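Local coordinates for protein 2-C-methyl-D-erythritol 2,4-cyclodiphosphate synthase (Thermus thermophilus, PDB 1IV3) that catalyses the conversion of CDP-methylerythritol 2-phosphate to methylerythritol 2,4-cyclodiphosphate with release of CMP, a metal-dependent step of non-mevalonate isoprenoid synthesis, at residues R16-Y19 and L24-S27; A40-T45 and G55-L60; S115-R118 and P123-R126. The protein carries 3 engineered substitutions. All coordinates share one frame; numbering follows the deposited sequence.

Contact 1 (R16-Y19 and L24-S27); sequences RPLY and LIPS
Leu-24 lies against Tyr-19 and reaches back along its strand partner as far as Pro-17. Starting at the root of Leu-24, CB is 3.8 Å from Tyr-19 CE1. CG is nearer, at 3.6 Å from the same CE1, and meets the ring obliquely. At the tip, CD2 lies 3.3 Å from Leu-18 O and 4.2 Å from Pro-17 CB. An unusual first torsion (chi1 -142°), away from the staggered positions, carries the leucine into this path. Tyr-19 and Leu-24 form a non-hydrogen-bonded antiparallel pair on one face of the hairpin.

Leu-18 and Ile-25 point to the other face. Ile-25 N donates to Leu-18 O at 2.7 Å, almost straight at the hydrogen (177°). The return bond is absent, since Leu-18 N and Ile-25 O are 4.1 Å apart. A water fills the role, accepting from Leu-18 N and donating to Ile-25 O. Beyond the ladder, Ser-27 CB packs on Leu-18 CB at 3.8 Å. Ser-27 OG is hydrogen-bonded to Val-29 O.

The contact is a small two-stranded hairpin, 18-20 with 23-25, at the edge of the subunit. Leu-18 and Ser-27 also touch Pro-103 in the substrate-binding loop. After Ser-27 the chain runs into strand 29-31, the outermost strand of the five-stranded sheet on that side within the chain.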
ATOM      1  N   ARG A  16     -16.078  15.827  15.818  1.00 22.32           N
ATOM      2  CA  ARG A  16     -14.851  15.524  16.554  1.00 18.74           C
ATOM      3  C   ARG A  16     -13.681  16.253  15.902  1.00 18.29           C
ATOM      4  O   ARG A  16     -13.692  16.445  14.677  1.00 17.51           O
ATOM      5  CB  ARG A  16     -14.606  14.021  16.532  1.00 17.54           C
ATOM      6  CG  ARG A  16     -15.472  13.181  17.449  1.00 33.96           C
ATOM      7  CD  ARG A  16     -15.044  11.716  17.388  1.00 50.70           C
ATOM      8  NE  ARG A  16     -16.183  10.838  17.661  1.00 70.70           N
ATOM      9  CZ  ARG A  16     -16.698  10.708  18.879  1.00 79.91           C
ATOM     10  NH1 ARG A  16     -16.156  11.395  19.878  1.00 68.98           N
ATOM     11  NH2 ARG A  16     -17.731   9.904  19.090  1.00 91.77           N
ATOM     12  N   PRO A  17     -12.665  16.659  16.636  1.00 16.95           N
ATOM     13  CA  PRO A  17     -11.506  17.325  16.012  1.00 15.49           C
ATOM     14  C   PRO A  17     -10.760  16.374  15.085  1.00 15.46           C
ATOM     15  O   PRO A  17     -10.635  15.174  15.306  1.00 17.10           O
ATOM     16  CB  PRO A  17     -10.619  17.705  17.209  1.00 15.29           C
ATOM     17  CG  PRO A  17     -10.999  16.680  18.237  1.00 20.37           C
ATOM     18  CD  PRO A  17     -12.493  16.533  18.101  1.00 22.22           C
ATOM     19  N   LEU A  18     -10.238  16.936  13.998  1.00 13.01           N
ATOM     20  CA  LEU A  18      -9.471  16.125  13.059  1.00 14.03           C
ATOM     21  C   LEU A  18      -7.987  16.453  13.186  1.00 12.85           C
ATOM     22  O   LEU A  18      -7.615  17.619  13.031  1.00 17.53           O
ATOM     23  CB  LEU A  18      -9.921  16.378  11.616  1.00  9.85           C
ATOM     24  CG  LEU A  18      -9.076  15.649  10.571  1.00 13.43           C
ATOM     25  CD1 LEU A  18      -9.214  14.143  10.702  1.00 11.42           C
ATOM     26  CD2 LEU A  18      -9.457  16.099   9.164  1.00 17.15           C
ATOM     27  N   TYR A  19      -7.171  15.447  13.466  1.00 11.65           N
ATOM     28  CA  TYR A  19      -5.731  15.631  13.533  1.00 12.65           C
ATOM     29  C   TYR A  19      -5.031  14.863  12.426  1.00 14.89           C
ATOM     30  O   TYR A  19      -5.317  13.667  12.262  1.00 13.95           O
ATOM     31  CB  TYR A  19      -5.176  15.121  14.880  1.00 15.24           C
ATOM     32  CG  TYR A  19      -5.718  15.980  16.000  1.00 13.04           C
ATOM     33  CD1 TYR A  19      -5.118  17.225  16.175  1.00 19.02           C
ATOM     34  CD2 TYR A  19      -6.752  15.568  16.817  1.00 16.26           C
ATOM     35  CE1 TYR A  19      -5.561  18.062  17.178  1.00 21.38           C
ATOM     36  CE2 TYR A  19      -7.212  16.411  17.838  1.00 17.87           C
ATOM     37  CZ  TYR A  19      -6.598  17.644  17.985  1.00 24.13           C
ATOM     38  OH  TYR A  19      -7.000  18.517  18.975  1.00 36.84           O
ATOM     39  N   LEU A  24      -3.966  20.124  13.992  1.00 12.41           N
ATOM     40  CA  LEU A  24      -5.417  20.274  13.993  1.00 15.13           C
ATOM     41  C   LEU A  24      -5.935  20.728  12.631  1.00 17.30           C
ATOM     42  O   LEU A  24      -5.553  21.760  12.104  1.00 21.16           O
ATOM     43  CB  LEU A  24      -5.833  21.276  15.080  1.00 17.46           C
ATOM     44  CG  LEU A  24      -7.117  20.968  15.857  1.00 26.41           C
ATOM     45  CD1 LEU A  24      -7.698  22.252  16.444  1.00 26.17           C
ATOM     46  CD2 LEU A  24      -8.156  20.259  15.018  1.00 24.99           C
ATOM     47  N   ILE A  25      -6.835  19.972  12.015  1.00 16.69           N
ATOM     48  CA  ILE A  25      -7.378  20.408  10.737  1.00 19.01           C
ATOM     49  C   ILE A  25      -8.863  20.752  10.828  1.00 22.72           C
ATOM     50  O   ILE A  25      -9.696  19.895  11.157  1.00 16.31           O
ATOM     51  CB  ILE A  25      -7.181  19.312   9.683  1.00 18.85           C
ATOM     52  CG1 ILE A  25      -5.704  18.925   9.545  1.00 17.40           C
ATOM     53  CG2 ILE A  25      -7.771  19.736   8.352  1.00 28.94           C
ATOM     54  CD1 ILE A  25      -4.883  20.152   9.167  1.00 20.44           C
ATOM     55  N   PRO A  26      -9.184  22.002  10.497  1.00 20.56           N
ATOM     56  CA  PRO A  26     -10.589  22.450  10.559  1.00 25.53           C
ATOM     57  C   PRO A  26     -11.445  21.522   9.702  1.00 16.79           C
ATOM     58  O   PRO A  26     -11.101  21.303   8.546  1.00 15.23           O
ATOM     59  CB  PRO A  26     -10.531  23.864   9.992  1.00 29.92           C
ATOM     60  CG  PRO A  26      -9.119  24.305  10.274  1.00 25.38           C
ATOM     61  CD  PRO A  26      -8.300  23.071  10.009  1.00 17.49           C
ATOM     62  N   SER A  27     -12.506  20.966  10.297  1.00 16.73           N
ATOM     63  CA  SER A  27     -13.253  19.890   9.683  1.00 15.73           C
ATOM     64  C   SER A  27     -14.604  19.640  10.343  1.00 17.86           C
ATOM     65  O   SER A  27     -14.719  19.804  11.554  1.00 22.83           O
ATOM     66  CB  SER A  27     -12.419  18.601   9.757  1.00 15.05           C
ATOM     67  OG  SER A  27     -13.107  17.496   9.175  1.00 18.36           O
TER
HETATM   68  O   HOH W   1     -10.910  19.651  13.375  1.00 20.70           O

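Contact 2 (A40-T45 and G55-L60); sequences AMHALT and GDIGLL. Engineered in segment 40-45: Met-41 (natural residue Leu). With MG (magnesium ion), chain G.
Ile-57 joins the two helices through apolar contacts with His-42 and Thr-45. Its CD1 sits over one face of the His-42 imidazole, displaced toward the rim. This is a CH-pi contact, with CD1 4.0 Å from the ring centroid and 3.7 Å from His-42 CG. The second branch, Ile-57 CG2, meets Thr-45 CG2 methyl to methyl at 3.6 Å. Ile-57 CG1 stands between the backbone N and the carbonyl carbon (chi1 53°), which sends its two branches to different partners.

Metal coordination comes from His-42, whose ND1 binds the magnesium ion at 2.0 Å. Asp-8, His-10 and a water at 2.3 Å from the magnesium are its other ligands. Ser-73 OG is hydrogen-bonded to His-42 NE2 and so steadies the ring from the far nitrogen. This is the metal site of the IspF trimer, whose active sites lie between adjacent subunits. Asp-56, Ile-57 and Gly-58 are probably part of the substrate site.

Hydrogen bonds fix both helices. Thr-45 OG1 donates to Met-41 O at 2.8 Å, from above the carbonyl plane, while Thr-45 N reaches that oxygen from the opposite face. Met-41 itself is an engineered residue. An alanine in place of Thr-45 lacks both OG1 and CG2; it would probably leave Met-41 O with the backbone N of residue 45 as its remaining donor and open a gap beside Ile-57 CG2. Asp-56 is the N-cap of helix 57-60, its OD1 accepting from Leu-59 N at 3.1 Å. Its OD2 forms a salt bridge with Arg-109 of the second subunit and accepts from Phe-131 N of that chain.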
ATOM      1  N   ALA A  40      -2.014   9.595   9.717  1.00  9.35           N
ATOM      2  CA  ALA A  40      -0.710   9.882   9.127  1.00  9.96           C
ATOM      3  C   ALA A  40       0.395   9.519  10.116  1.00 10.47           C
ATOM      4  O   ALA A  40       1.305   8.753   9.833  1.00  9.96           O
ATOM      5  CB  ALA A  40      -0.556  11.358   8.765  1.00 11.60           C
ATOM      6  N   MET A  41       0.279  10.099  11.317  1.00  9.09           N
ATOM      7  CA  MET A  41       1.267   9.794  12.344  1.00  6.93           C
ATOM      8  C   MET A  41       1.306   8.292  12.614  1.00  9.30           C
ATOM      9  O   MET A  41       2.380   7.702  12.739  1.00  8.94           O
ATOM     10  CB  MET A  41       0.973  10.508  13.663  1.00 11.62           C
ATOM     11  CG  MET A  41       1.256  11.991  13.731  1.00 25.37           C
ATOM     12  SD  MET A  41       2.998  12.476  13.738  1.00  3.68           S
ATOM     13  CE  MET A  41       3.236  12.950  12.070  1.00  7.68           C
ATOM     14  N   HIS A  42       0.149   7.634  12.724  1.00 10.78           N
ATOM     15  CA  HIS A  42       0.183   6.211  13.076  1.00  8.76           C
ATOM     16  C   HIS A  42       0.822   5.351  11.990  1.00  9.82           C
ATOM     17  O   HIS A  42       1.634   4.478  12.300  1.00  9.44           O
ATOM     18  CB  HIS A  42      -1.227   5.687  13.345  1.00  9.38           C
ATOM     19  CG  HIS A  42      -1.773   6.247  14.614  1.00 13.52           C
ATOM     20  ND1 HIS A  42      -3.030   5.984  15.087  1.00 22.85           N
ATOM     21  CD2 HIS A  42      -1.182   7.077  15.519  1.00 16.07           C
ATOM     22  CE1 HIS A  42      -3.217   6.622  16.234  1.00 30.35           C
ATOM     23  NE2 HIS A  42      -2.110   7.294  16.516  1.00 21.89           N
ATOM     24  N   ALA A  43       0.462   5.658  10.748  1.00  8.07           N
ATOM     25  CA  ALA A  43       1.034   4.848   9.656  1.00  9.72           C
ATOM     26  C   ALA A  43       2.534   5.068   9.516  1.00  9.22           C
ATOM     27  O   ALA A  43       3.279   4.127   9.238  1.00  9.61           O
ATOM     28  CB  ALA A  43       0.320   5.170   8.348  1.00 11.29           C
ATOM     29  N   LEU A  44       3.010   6.308   9.697  1.00  9.27           N
ATOM     30  CA  LEU A  44       4.447   6.585   9.647  1.00  8.75           C
ATOM     31  C   LEU A  44       5.159   5.875  10.787  1.00  8.53           C
ATOM     32  O   LEU A  44       6.253   5.335  10.628  1.00  9.86           O
ATOM     33  CB  LEU A  44       4.719   8.103   9.736  1.00  8.07           C
ATOM     34  CG  LEU A  44       4.334   8.874   8.470  1.00 10.05           C
ATOM     35  CD1 LEU A  44       4.276  10.379   8.698  1.00  7.69           C
ATOM     36  CD2 LEU A  44       5.313   8.519   7.352  1.00  6.53           C
ATOM     37  N   THR A  45       4.529   5.876  11.965  1.00  8.07           N
ATOM     38  CA  THR A  45       5.178   5.260  13.135  1.00  8.29           C
ATOM     39  C   THR A  45       5.307   3.746  12.935  1.00  8.50           C
ATOM     40  O   THR A  45       6.364   3.133  13.161  1.00  8.41           O
ATOM     41  CB  THR A  45       4.389   5.562  14.416  1.00  9.20           C
ATOM     42  OG1 THR A  45       4.274   6.976  14.643  1.00  9.05           O
ATOM     43  CG2 THR A  45       5.121   5.017  15.643  1.00  9.66           C
ATOM     44  N   GLY A  55       7.907  -4.141  15.907  1.00  8.86           N
ATOM     45  CA  GLY A  55       6.546  -4.410  16.342  1.00 11.38           C
ATOM     46  C   GLY A  55       5.615  -3.411  15.677  1.00 12.18           C
ATOM     47  O   GLY A  55       5.826  -3.162  14.491  1.00 14.16           O
ATOM     48  N   ASP A  56       4.659  -2.874  16.414  1.00 10.02           N
ATOM     49  CA  ASP A  56       3.753  -1.868  15.857  1.00 12.16           C
ATOM     50  C   ASP A  56       3.240  -1.019  17.016  1.00 14.50           C
ATOM     51  O   ASP A  56       3.615  -1.230  18.185  1.00 11.11           O
ATOM     52  CB  ASP A  56       2.638  -2.493  15.029  1.00 11.14           C
ATOM     53  CG  ASP A  56       1.772  -3.470  15.776  1.00 11.23           C
ATOM     54  OD1 ASP A  56       1.421  -3.176  16.934  1.00 14.55           O
ATOM     55  OD2 ASP A  56       1.369  -4.538  15.272  1.00 13.49           O
ATOM     56  N   ILE A  57       2.411  -0.033  16.713  1.00 11.37           N
ATOM     57  CA  ILE A  57       1.979   0.870  17.783  1.00  9.89           C
ATOM     58  C   ILE A  57       1.053   0.185  18.770  1.00 10.23           C
ATOM     59  O   ILE A  57       0.963   0.639  19.925  1.00 14.58           O
ATOM     60  CB  ILE A  57       1.234   2.110  17.235  1.00 11.17           C
ATOM     61  CG1 ILE A  57       0.074   1.765  16.306  1.00 13.06           C
ATOM     62  CG2 ILE A  57       2.234   3.050  16.583  1.00 16.25           C
ATOM     63  CD1 ILE A  57      -0.783   2.967  15.920  1.00 21.27           C
ATOM     64  N   GLY A  58       0.360  -0.869  18.339  1.00 11.70           N
ATOM     65  CA  GLY A  58      -0.509  -1.608  19.257  1.00 10.56           C
ATOM     66  C   GLY A  58       0.355  -2.262  20.324  1.00 17.19           C
ATOM     67  O   GLY A  58      -0.037  -2.347  21.489  1.00 16.21           O
ATOM     68  N   LEU A  59       1.546  -2.718  19.949  1.00 12.87           N
ATOM     69  CA  LEU A  59       2.446  -3.386  20.873  1.00 12.81           C
ATOM     70  C   LEU A  59       3.170  -2.384  21.771  1.00 20.18           C
ATOM     71  O   LEU A  59       3.229  -2.576  22.987  1.00 14.97           O
ATOM     72  CB  LEU A  59       3.496  -4.221  20.131  1.00 10.90           C
ATOM     73  CG  LEU A  59       4.602  -4.784  21.033  1.00 13.29           C
ATOM     74  CD1 LEU A  59       4.060  -5.930  21.886  1.00 15.13           C
ATOM     75  CD2 LEU A  59       5.795  -5.234  20.219  1.00 17.53           C
ATOM     76  N   LEU A  60       3.725  -1.340  21.153  1.00 11.32           N
ATOM     77  CA  LEU A  60       4.647  -0.486  21.895  1.00 10.95           C
ATOM     78  C   LEU A  60       3.944   0.663  22.600  1.00 17.69           C
ATOM     79  O   LEU A  60       4.455   1.190  23.599  1.00 14.41           O
ATOM     80  CB  LEU A  60       5.720   0.047  20.957  1.00 10.15           C
ATOM     81  CG  LEU A  60       6.656  -0.891  20.220  1.00 18.40           C
ATOM     82  CD1 LEU A  60       7.819  -0.076  19.654  1.00 21.87           C
ATOM     83  CD2 LEU A  60       7.188  -2.007  21.093  1.00 26.57           C
TER
HETATM   84 MG    MG G1561      -4.567   5.078  14.273  1.00 23.06          MG
HETATM   85  O   HOH W   2      -4.649   3.142  15.571  1.00 38.40           O

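Contact 3 (S115-R118 and P123-R126); sequences SLSR and PQDR
Ser-117 and Gln-124 bring the end of a helix and the turn after it together, with their CA atoms 5.9 Å apart. Residues 115-118 are helical, part of helix 109-120. Residues 124-126 form a short 3-10 turn, in which Arg-126 N donates to Pro-123 O at 3.0 Å. The chain here completes a beta-alpha-beta crossover: strand 91-99, helix 109-120, then strand 127-132, parallel to the first, with Arg-126 making backbone hydrogen bonds to Ala-94 of the first strand.

No hydrogen bond links the two segments directly. The polar ends of Ser-117 and Gln-124 are held by residues outside the segments. Ser-117 OG lies anti to its own N (chi1 168°) and is hydrogen-bonded to Leu-122 O, just ahead of Pro-123. Ser-117 OG is also 4.3 Å from Pro-123 C. Gln-124 bends at its second torsion (chi2 -118°), and its amide comes back over the helix. There NE2 donates to Asp-114 OD1, one turn before Ser-117. Both bonds clip the turn to the last part of the helix, on the surface of the subunit. On the next residue, Asp-125 OD1 forms a salt bridge with Arg-2 of the third subunit. Between the segments themselves the side chains merely pass at van der Waals range, and Gln-124 NE2 stands 4.0 Å from both OG and CB of Ser-117.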
ATOM      1  N   SER A 115       4.978  20.235   8.670  1.00 10.47           N
ATOM      2  CA  SER A 115       4.958  19.560   9.978  1.00  8.89           C
ATOM      3  C   SER A 115       5.700  18.251   9.854  1.00 12.47           C
ATOM      4  O   SER A 115       6.551  17.887  10.657  1.00 12.81           O
ATOM      5  CB  SER A 115       3.507  19.413  10.423  1.00 10.98           C
ATOM      6  OG  SER A 115       3.375  18.734  11.647  1.00 15.10           O
ATOM      7  N   LEU A 116       5.419  17.488   8.785  1.00 10.64           N
ATOM      8  CA  LEU A 116       6.145  16.218   8.649  1.00  9.49           C
ATOM      9  C   LEU A 116       7.647  16.439   8.528  1.00 10.52           C
ATOM     10  O   LEU A 116       8.451  15.686   9.077  1.00 11.09           O
ATOM     11  CB  LEU A 116       5.639  15.479   7.415  1.00 10.65           C
ATOM     12  CG  LEU A 116       4.214  14.913   7.484  1.00  7.40           C
ATOM     13  CD1 LEU A 116       3.939  14.053   6.249  1.00 10.44           C
ATOM     14  CD2 LEU A 116       4.012  14.115   8.764  1.00 11.47           C
ATOM     15  N   SER A 117       8.030  17.469   7.784  1.00 10.73           N
ATOM     16  CA  SER A 117       9.440  17.787   7.589  1.00 12.08           C
ATOM     17  C   SER A 117      10.140  18.081   8.913  1.00 10.68           C
ATOM     18  O   SER A 117      11.257  17.614   9.157  1.00 12.10           O
ATOM     19  CB  SER A 117       9.557  18.981   6.643  1.00 13.65           C
ATOM     20  OG  SER A 117      10.858  19.536   6.609  1.00 15.05           O
ATOM     21  N   ARG A 118       9.455  18.856   9.756  1.00 11.92           N
ATOM     22  CA  ARG A 118       9.995  19.272  11.063  1.00 12.55           C
ATOM     23  C   ARG A 118      10.085  18.078  12.003  1.00 13.61           C
ATOM     24  O   ARG A 118      11.079  17.838  12.671  1.00 14.05           O
ATOM     25  CB  ARG A 118       9.125  20.342  11.716  1.00 14.14           C
ATOM     26  CG  ARG A 118       9.706  20.941  12.999  1.00 19.62           C
ATOM     27  CD  ARG A 118       8.932  22.218  13.384  1.00 21.51           C
ATOM     28  NE  ARG A 118       7.583  21.766  13.748  1.00 28.82           N
ATOM     29  CZ  ARG A 118       7.295  21.431  15.004  1.00 36.76           C
ATOM     30  NH1 ARG A 118       8.229  21.529  15.939  1.00 31.23           N
ATOM     31  NH2 ARG A 118       6.068  21.019  15.257  1.00 22.25           N
ATOM     32  N   PRO A 123      14.253  16.918   4.633  1.00 13.54           N
ATOM     33  CA  PRO A 123      14.032  18.070   3.754  1.00 15.80           C
ATOM     34  C   PRO A 123      12.687  17.926   3.063  1.00 15.67           C
ATOM     35  O   PRO A 123      12.195  16.806   2.969  1.00 12.54           O
ATOM     36  CB  PRO A 123      15.172  17.951   2.737  1.00 18.06           C
ATOM     37  CG  PRO A 123      15.536  16.501   2.757  1.00 19.02           C
ATOM     38  CD  PRO A 123      15.351  16.056   4.190  1.00 12.50           C
ATOM     39  N   GLN A 124      12.117  19.015   2.563  1.00 12.09           N
ATOM     40  CA  GLN A 124      10.782  18.968   1.973  1.00 18.97           C
ATOM     41  C   GLN A 124      10.694  18.064   0.756  1.00 12.44           C
ATOM     42  O   GLN A 124       9.636  17.450   0.538  1.00 14.30           O
ATOM     43  CB  GLN A 124      10.316  20.403   1.637  1.00 30.99           C
ATOM     44  CG  GLN A 124      10.330  21.306   2.858  1.00 42.45           C
ATOM     45  CD  GLN A 124       8.996  21.871   3.288  1.00 32.17           C
ATOM     46  OE1 GLN A 124       8.064  21.976   2.500  1.00 22.14           O
ATOM     47  NE2 GLN A 124       8.878  22.272   4.551  1.00 21.46           N
ATOM     48  N   ASP A 125      11.765  17.929  -0.023  1.00 12.48           N
ATOM     49  CA  ASP A 125      11.666  17.066  -1.210  1.00 14.49           C
ATOM     50  C   ASP A 125      11.738  15.577  -0.888  1.00 14.16           C
ATOM     51  O   ASP A 125      11.576  14.678  -1.720  1.00 15.52           O
ATOM     52  CB  ASP A 125      12.800  17.460  -2.172  1.00 15.70           C
ATOM     53  CG  ASP A 125      14.128  17.062  -1.540  1.00 21.47           C
ATOM     54  OD1 ASP A 125      14.647  15.973  -1.847  1.00 26.10           O
ATOM     55  OD2 ASP A 125      14.609  17.856  -0.707  1.00 31.54           O
ATOM     56  N   ARG A 126      11.988  15.253   0.384  1.00  9.80           N
ATOM     57  CA  ARG A 126      11.998  13.878   0.851  1.00  8.55           C
ATOM     58  C   ARG A 126      10.730  13.589   1.645  1.00 10.13           C
ATOM     59  O   ARG A 126      10.630  12.540   2.287  1.00 10.39           O
ATOM     60  CB  ARG A 126      13.237  13.640   1.738  1.00  8.96           C
ATOM     61  CG  ARG A 126      14.539  13.595   0.954  1.00 12.52           C
ATOM     62  CD  ARG A 126      14.584  12.314   0.129  1.00 11.37           C
ATOM     63  NE  ARG A 126      15.849  12.055  -0.532  1.00 15.09           N
ATOM     64  CZ  ARG A 126      16.260  10.899  -1.034  1.00 17.41           C
ATOM     65  NH1 ARG A 126      15.541   9.769  -1.008  1.00 14.44           N
ATOM     66  NH2 ARG A 126      17.474  10.900  -1.595  1.00 16.99           N
TER

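How the contacts relate
From the N terminus the three contacts follow in series, none nested and none crossing. Contact 1 closes the short hairpin near the substrate-binding loop. Contact 2 closes the loop that leaves helix 39-50 and returns as helix 57-60, next to the magnesium. Contact 3 closes the turn between helix 109-120 and strand 127-132. Contacts 1 and 2 lie on opposite sides of the chain centre, about 20 Å between centres, and do not touch. Contacts 2 and 3 meet in the core: Leu-116 CD2 packs on CE of the engineered Met-41 at 3.6 Å and on Leu-44 CD1 at 3.7 Å, which joins helices 39-50 and 109-120.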